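Long-range contacts in glutaconate CoA-transferase subunit A (Acidaminococcus fermentans, PDB 1POI), which catalyses the transfer of coenzyme A from acetyl-CoA to glutaconate or (R)-2-hydroxyglutarate, a step in the fermentation of glutamate: residues 152-157 with 164-169; 172-177 with 206-211. All coordinates share one frame; numbering follows the deposited sequence.

Overall arrangement
Both segments of contact 1 come earlier in the chain than those of contact 2, and strand 162-168 is succeeded by strand 174-179, yet the centres are about 29 Å apart. Contact 1 is a beta hairpin in a small three-stranded antiparallel sheet, whose middle strand, 162-168, lies between 152-156 and 118-121. It sits toward the periphery, about 27 Å from the centre of the chain. Contact 2 is buried, about 9 Å from that centre, and joins two neighbouring strands of the seven-stranded parallel sheet. The hairpin lies at an interface with another copy of the subunit, while the parallel pair belongs to the core of the alpha/beta fold.

Contact 1 of 2, residues 152-157 with 164-169; sequences KYIDNP and VVAVPV
The carbonyl oxygen Val164 O is held by one nearly straight hydrogen bond, from Ile154 N at 2.9 Å, and by a weaker CA-H...O contact from Tyr153 CA. This belongs to a beta hairpin in which 152-156 is, within this chain, an outer strand of a three-stranded antiparallel sheet and 164-168 lies in its middle. Ile154 and Val164 form one hydrogen-bonded pair, closed by Val164 N to Ile154 O, and Lys152 and Ala166 form another; Tyr153 and Val165 make the non-hydrogen-bonded pair between them. Beta-branched Val and Ile favour the extended backbone here. The Ile154 chain slants over Val164, Ile154 CG1 meeting Val164 CG2 at 3.7 Å, while Ile154 CD1 runs on to Ala166 CB at 4.1 Å. The small methyl of Ala166 also suits its closeness to Lys152 O, 3.4 Å from its CB. Phe118 of strand 118-121 and Pro157 of the second subunit also pack on Ile154, so an alanine here would remove CG1, CG2 and CD1 and would probably loosen both this hairpin face and the subunit interface. On the other face Tyr153 and Val165 extend in a common direction; Tyr153 CG is anti to the carbonyl carbon (chi1 -80°), and Val165 CG2 comes at the ring at a slant, 3.4 Å from Tyr153 CE1. The phenol reaches past the pair to Thr130, whose OG1 is hydrogen-bonded to Tyr153 OH. Near the turn, Asn156 lays CB against Val164 CG1 at 3.9 Å, while its ND2 bonds Glu162 OE2 and its OD1 bonds Phe158 N.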
loop_
_atom_site.group_PDB
_atom_site.type_symbol
_atom_site.label_atom_id
_atom_site.label_comp_id
_atom_site.label_asym_id
_atom_site.label_seq_id
_atom_site.Cartn_x
_atom_site.Cartn_y
_atom_site.Cartn_z
ATOM N N LYS A 152 -0.894 -30.901 -37.551
ATOM C CA LYS A 152 -0.511 -31.043 -38.956
ATOM C C LYS A 152 0.922 -30.547 -39.105
ATOM O O LYS A 152 1.256 -29.474 -38.610
ATOM C CB LYS A 152 -1.443 -30.201 -39.827
ATOM C CG LYS A 152 -2.300 -30.993 -40.784
ATOM C CD LYS A 152 -3.593 -30.256 -41.102
ATOM C CE LYS A 152 -4.258 -30.794 -42.366
ATOM N NZ LYS A 152 -4.508 -32.273 -42.326
ATOM N N TYR A 153 1.793 -31.372 -39.668
ATOM C CA TYR A 153 3.184 -30.964 -39.879
ATOM C C TYR A 153 3.215 -30.049 -41.086
ATOM O O TYR A 153 2.713 -30.403 -42.152
ATOM C CB TYR A 153 4.083 -32.167 -40.171
ATOM C CG TYR A 153 4.507 -32.948 -38.960
ATOM C CD1 TYR A 153 5.058 -32.306 -37.853
ATOM C CD2 TYR A 153 4.383 -34.331 -38.929
ATOM C CE1 TYR A 153 5.476 -33.029 -36.747
ATOM C CE2 TYR A 153 4.799 -35.063 -37.829
ATOM C CZ TYR A 153 5.346 -34.404 -36.739
ATOM O OH TYR A 153 5.765 -35.123 -35.645
ATOM N N ILE A 154 3.825 -28.886 -40.948
ATOM C CA ILE A 154 3.866 -27.962 -42.065
ATOM C C ILE A 154 5.266 -27.436 -42.198
ATOM O O ILE A 154 6.006 -27.436 -41.231
ATOM C CB ILE A 154 2.900 -26.780 -41.844
ATOM C CG1 ILE A 154 3.358 -25.924 -40.657
ATOM C CG2 ILE A 154 1.480 -27.304 -41.629
ATOM C CD1 ILE A 154 2.643 -24.578 -40.535
ATOM N N ASP A 155 5.630 -27.015 -43.401
ATOM C CA ASP A 155 6.953 -26.463 -43.671
ATOM C C ASP A 155 7.069 -25.103 -42.982
ATOM O O ASP A 155 6.072 -24.422 -42.754
ATOM C CB ASP A 155 7.149 -26.234 -45.180
ATOM C CG ASP A 155 6.879 -27.477 -46.024
ATOM O OD1 ASP A 155 5.701 -27.904 -46.096
ATOM O OD2 ASP A 155 7.835 -28.012 -46.647
ATOM N N ASN A 156 8.283 -24.715 -42.623
ATOM C CA ASN A 156 8.479 -23.402 -42.029
ATOM C C ASN A 156 8.722 -22.515 -43.270
ATOM O O ASN A 156 9.747 -22.651 -43.951
ATOM C CB ASN A 156 9.689 -23.416 -41.092
ATOM C CG ASN A 156 9.955 -22.061 -40.484
ATOM O OD1 ASN A 156 9.362 -21.061 -40.880
ATOM N ND2 ASN A 156 10.845 -22.016 -39.518
ATOM N N PRO A 157 7.797 -21.589 -43.571
ATOM C CA PRO A 157 7.926 -20.719 -44.739
ATOM C C PRO A 157 9.219 -19.960 -44.924
ATOM O O PRO A 157 9.541 -19.562 -46.040
ATOM C CB PRO A 157 6.713 -19.797 -44.618
ATOM C CG PRO A 157 6.456 -19.768 -43.173
ATOM C CD PRO A 157 6.610 -21.208 -42.800
ATOM N N VAL A 164 7.345 -27.486 -38.872
ATOM C CA VAL A 164 6.871 -27.207 -37.525
ATOM C C VAL A 164 5.527 -27.951 -37.343
ATOM O O VAL A 164 4.957 -28.480 -38.307
ATOM C CB VAL A 164 6.702 -25.654 -37.278
ATOM C CG1 VAL A 164 7.777 -24.870 -38.010
ATOM C CG2 VAL A 164 5.306 -25.155 -37.666
ATOM N N VAL A 165 5.029 -27.990 -36.116
ATOM C CA VAL A 165 3.780 -28.653 -35.803
ATOM C C VAL A 165 2.740 -27.562 -35.696
ATOM O O VAL A 165 2.933 -26.595 -34.946
ATOM C CB VAL A 165 3.891 -29.411 -34.453
ATOM C CG1 VAL A 165 2.538 -29.968 -34.014
ATOM C CG2 VAL A 165 4.899 -30.538 -34.579
ATOM N N ALA A 166 1.687 -27.656 -36.509
ATOM C CA ALA A 166 0.628 -26.655 -36.470
ATOM C C ALA A 166 -0.466 -27.245 -35.617
ATOM O O ALA A 166 -0.788 -28.432 -35.756
ATOM C CB ALA A 166 0.128 -26.343 -37.858
ATOM N N VAL A 167 -1.049 -26.425 -34.753
ATOM C CA VAL A 167 -2.073 -26.877 -33.825
ATOM C C VAL A 167 -3.321 -26.000 -33.912
ATOM O O VAL A 167 -3.231 -24.781 -33.957
ATOM C CB VAL A 167 -1.485 -26.875 -32.374
ATOM C CG1 VAL A 167 -2.557 -26.882 -31.351
ATOM C CG2 VAL A 167 -0.623 -28.081 -32.163
ATOM N N PRO A 168 -4.509 -26.617 -33.913
ATOM C CA PRO A 168 -5.745 -25.835 -33.996
ATOM C C PRO A 168 -5.969 -24.990 -32.758
ATOM O O PRO A 168 -5.838 -25.492 -31.645
ATOM C CB PRO A 168 -6.829 -26.918 -34.075
ATOM C CG PRO A 168 -6.101 -28.119 -34.594
ATOM C CD PRO A 168 -4.815 -28.055 -33.839
ATOM N N VAL A 169 -6.334 -23.730 -32.955
ATOM C CA VAL A 169 -6.635 -22.815 -31.851
ATOM C C VAL A 169 -8.054 -23.181 -31.381
ATOM O O VAL A 169 -8.986 -23.234 -32.179
ATOM C CB VAL A 169 -6.567 -21.357 -32.338
ATOM C CG1 VAL A 169 -7.211 -20.437 -31.365
ATOM C CG2 VAL A 169 -5.140 -20.957 -32.513
#

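Contact 2 of 2, residues 172-177 with 206-211; sequences VDVAII and YTIVTC
Strands 174-177 and 206-211 run parallel at 14° to each other, their axes 4.6 Å apart, and pair Val174 with Tyr206, Ala175 with Thr207, Ile176 with Ile208 and Ile177 with Val209. The ladder has the zigzag of a parallel sheet: Ala175 N donates to Tyr206 O, and Ala175 O accepts from Ile208 N, the latter at 2.8 Å and nearly straight (172°). Ile177 repeats the scheme, N to Ile208 O and O from Thr210 N, while Tyr206 N starts the row by binding Asp173 O at 2.8 Å. On the face of Val174, Ile176 and Tyr206, Ile208 makes the main apolar contacts. Its CG1 is anti to the carbonyl carbon (chi1 -55°); CD1 touches Val174 CG1 at 3.8 Å, the Ile208 side chain slanting across that valine, and comes to 4.2 Å from CG1 of Ile176, whose side chain runs beside it. A long branched residue suits this spot, since one methyl reaches two neighbours on the adjoining strand. The connection from 174-179 to 206-211 includes helix 197-203, giving a beta-alpha-beta crossover of the Rossmann-like sheet; Ala175 and Ile177 turn to the other face, where both touch Ile200 of that helix. Ala175 suits the closely covered position, its CB 3.9 Å from Thr207 OG1. At the start of the pair Tyr206 sets the edge of its ring toward Asp173 O, which lies 3.8 Å from CD2. The carboxylate of Asp173 instead serves its surroundings: OD2 accepts His19 N and forms a salt bridge to Lys145 NZ, which would probably favour the carboxylate and offset the nearby charge of Asp18. At the far end the Thr210 hydroxyl OG1 is hydrogen-bonded to His178 ND1.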
loop_
_atom_site.group_PDB
_atom_site.type_symbol
_atom_site.label_atom_id
_atom_site.label_comp_id
_atom_site.label_asym_id
_atom_site.label_seq_id
_atom_site.Cartn_x
_atom_site.Cartn_y
_atom_site.Cartn_z
ATOM N N VAL A 172 -13.466 -21.542 -27.215
ATOM C CA VAL A 172 -14.038 -21.727 -25.911
ATOM C C VAL A 172 -15.378 -21.021 -25.731
ATOM O O VAL A 172 -15.462 -19.794 -25.808
ATOM C CB VAL A 172 -12.997 -21.275 -24.842
ATOM C CG1 VAL A 172 -13.502 -21.568 -23.436
ATOM C CG2 VAL A 172 -11.645 -21.969 -25.105
ATOM N N ASP A 173 -16.415 -21.795 -25.427
ATOM C CA ASP A 173 -17.739 -21.240 -25.244
ATOM C C ASP A 173 -17.850 -20.503 -23.936
ATOM O O ASP A 173 -18.289 -19.356 -23.920
ATOM C CB ASP A 173 -18.799 -22.336 -25.325
ATOM C CG ASP A 173 -18.847 -22.996 -26.678
ATOM O OD1 ASP A 173 -18.812 -22.263 -27.695
ATOM O OD2 ASP A 173 -18.919 -24.242 -26.735
ATOM N N VAL A 174 -17.520 -21.186 -22.835
ATOM C CA VAL A 174 -17.563 -20.586 -21.488
ATOM C C VAL A 174 -16.208 -20.718 -20.771
ATOM O O VAL A 174 -15.501 -21.745 -20.877
ATOM C CB VAL A 174 -18.592 -21.256 -20.552
ATOM C CG1 VAL A 174 -19.066 -20.274 -19.501
ATOM C CG2 VAL A 174 -19.746 -21.804 -21.318
ATOM N N ALA A 175 -15.860 -19.672 -20.039
ATOM C CA ALA A 175 -14.638 -19.652 -19.257
ATOM C C ALA A 175 -15.080 -19.386 -17.825
ATOM O O ALA A 175 -15.921 -18.486 -17.585
ATOM C CB ALA A 175 -13.746 -18.567 -19.722
ATOM N N ILE A 176 -14.602 -20.209 -16.888
ATOM C CA ILE A 176 -14.951 -20.023 -15.474
ATOM C C ILE A 176 -13.668 -19.868 -14.679
ATOM O O ILE A 176 -12.794 -20.748 -14.730
ATOM C CB ILE A 176 -15.797 -21.192 -14.924
ATOM C CG1 ILE A 176 -17.111 -21.296 -15.729
ATOM C CG2 ILE A 176 -16.119 -20.953 -13.452
ATOM C CD1 ILE A 176 -17.795 -22.632 -15.679
ATOM N N ILE A 177 -13.523 -18.709 -14.024
ATOM C CA ILE A 177 -12.338 -18.400 -13.212
ATOM C C ILE A 177 -12.681 -17.814 -11.815
ATOM O O ILE A 177 -13.733 -17.176 -11.620
ATOM C CB ILE A 177 -11.355 -17.421 -13.958
ATOM C CG1 ILE A 177 -11.920 -16.006 -13.997
ATOM C CG2 ILE A 177 -11.042 -17.914 -15.361
ATOM C CD1 ILE A 177 -11.087 -15.076 -14.849
ATOM N N TYR A 206 -18.496 -16.588 -23.557
ATOM C CA TYR A 206 -19.146 -16.211 -22.299
ATOM C C TYR A 206 -18.154 -16.423 -21.159
ATOM O O TYR A 206 -17.442 -17.440 -21.152
ATOM C CB TYR A 206 -20.381 -17.075 -22.038
ATOM C CG TYR A 206 -21.499 -16.827 -23.009
ATOM C CD1 TYR A 206 -22.283 -15.680 -22.911
ATOM C CD2 TYR A 206 -21.736 -17.711 -24.070
ATOM C CE1 TYR A 206 -23.268 -15.408 -23.848
ATOM C CE2 TYR A 206 -22.719 -17.455 -25.012
ATOM C CZ TYR A 206 -23.480 -16.299 -24.902
ATOM O OH TYR A 206 -24.428 -16.003 -25.864
ATOM N N THR A 207 -18.087 -15.482 -20.213
ATOM C CA THR A 207 -17.174 -15.620 -19.073
ATOM C C THR A 207 -17.853 -15.448 -17.728
ATOM O O THR A 207 -18.569 -14.456 -17.501
ATOM C CB THR A 207 -15.980 -14.635 -19.128
ATOM O OG1 THR A 207 -15.134 -14.965 -20.233
ATOM C CG2 THR A 207 -15.139 -14.748 -17.853
ATOM N N ILE A 208 -17.645 -16.419 -16.846
ATOM C CA ILE A 208 -18.216 -16.342 -15.498
ATOM C C ILE A 208 -17.073 -16.188 -14.491
ATOM O O ILE A 208 -16.084 -16.966 -14.515
ATOM C CB ILE A 208 -19.072 -17.587 -15.133
ATOM C CG1 ILE A 208 -20.167 -17.801 -16.191
ATOM C CG2 ILE A 208 -19.748 -17.372 -13.759
ATOM C CD1 ILE A 208 -20.701 -19.198 -16.249
ATOM N N VAL A 209 -17.191 -15.173 -13.640
ATOM C CA VAL A 209 -16.169 -14.914 -12.641
ATOM C C VAL A 209 -16.686 -15.072 -11.197
ATOM O O VAL A 209 -17.601 -14.355 -10.767
ATOM C CB VAL A 209 -15.539 -13.483 -12.848
ATOM C CG1 VAL A 209 -16.594 -12.406 -12.633
ATOM C CG2 VAL A 209 -14.368 -13.240 -11.891
ATOM N N THR A 210 -16.192 -16.075 -10.476
ATOM C CA THR A 210 -16.598 -16.208 -9.064
ATOM C C THR A 210 -15.519 -15.426 -8.300
ATOM O O THR A 210 -14.317 -15.557 -8.616
ATOM C CB THR A 210 -16.649 -17.658 -8.561
ATOM O OG1 THR A 210 -15.455 -18.341 -8.941
ATOM C CG2 THR A 210 -17.858 -18.388 -9.117
ATOM N N CYS A 211 -15.932 -14.593 -7.347
ATOM C CA CYS A 211 -14.992 -13.788 -6.598
ATOM C C CYS A 211 -15.219 -13.779 -5.069
ATOM O O CYS A 211 -16.336 -13.921 -4.590
ATOM C CB CYS A 211 -15.062 -12.385 -7.141
ATOM S SG CYS A 211 -16.588 -11.615 -6.737
#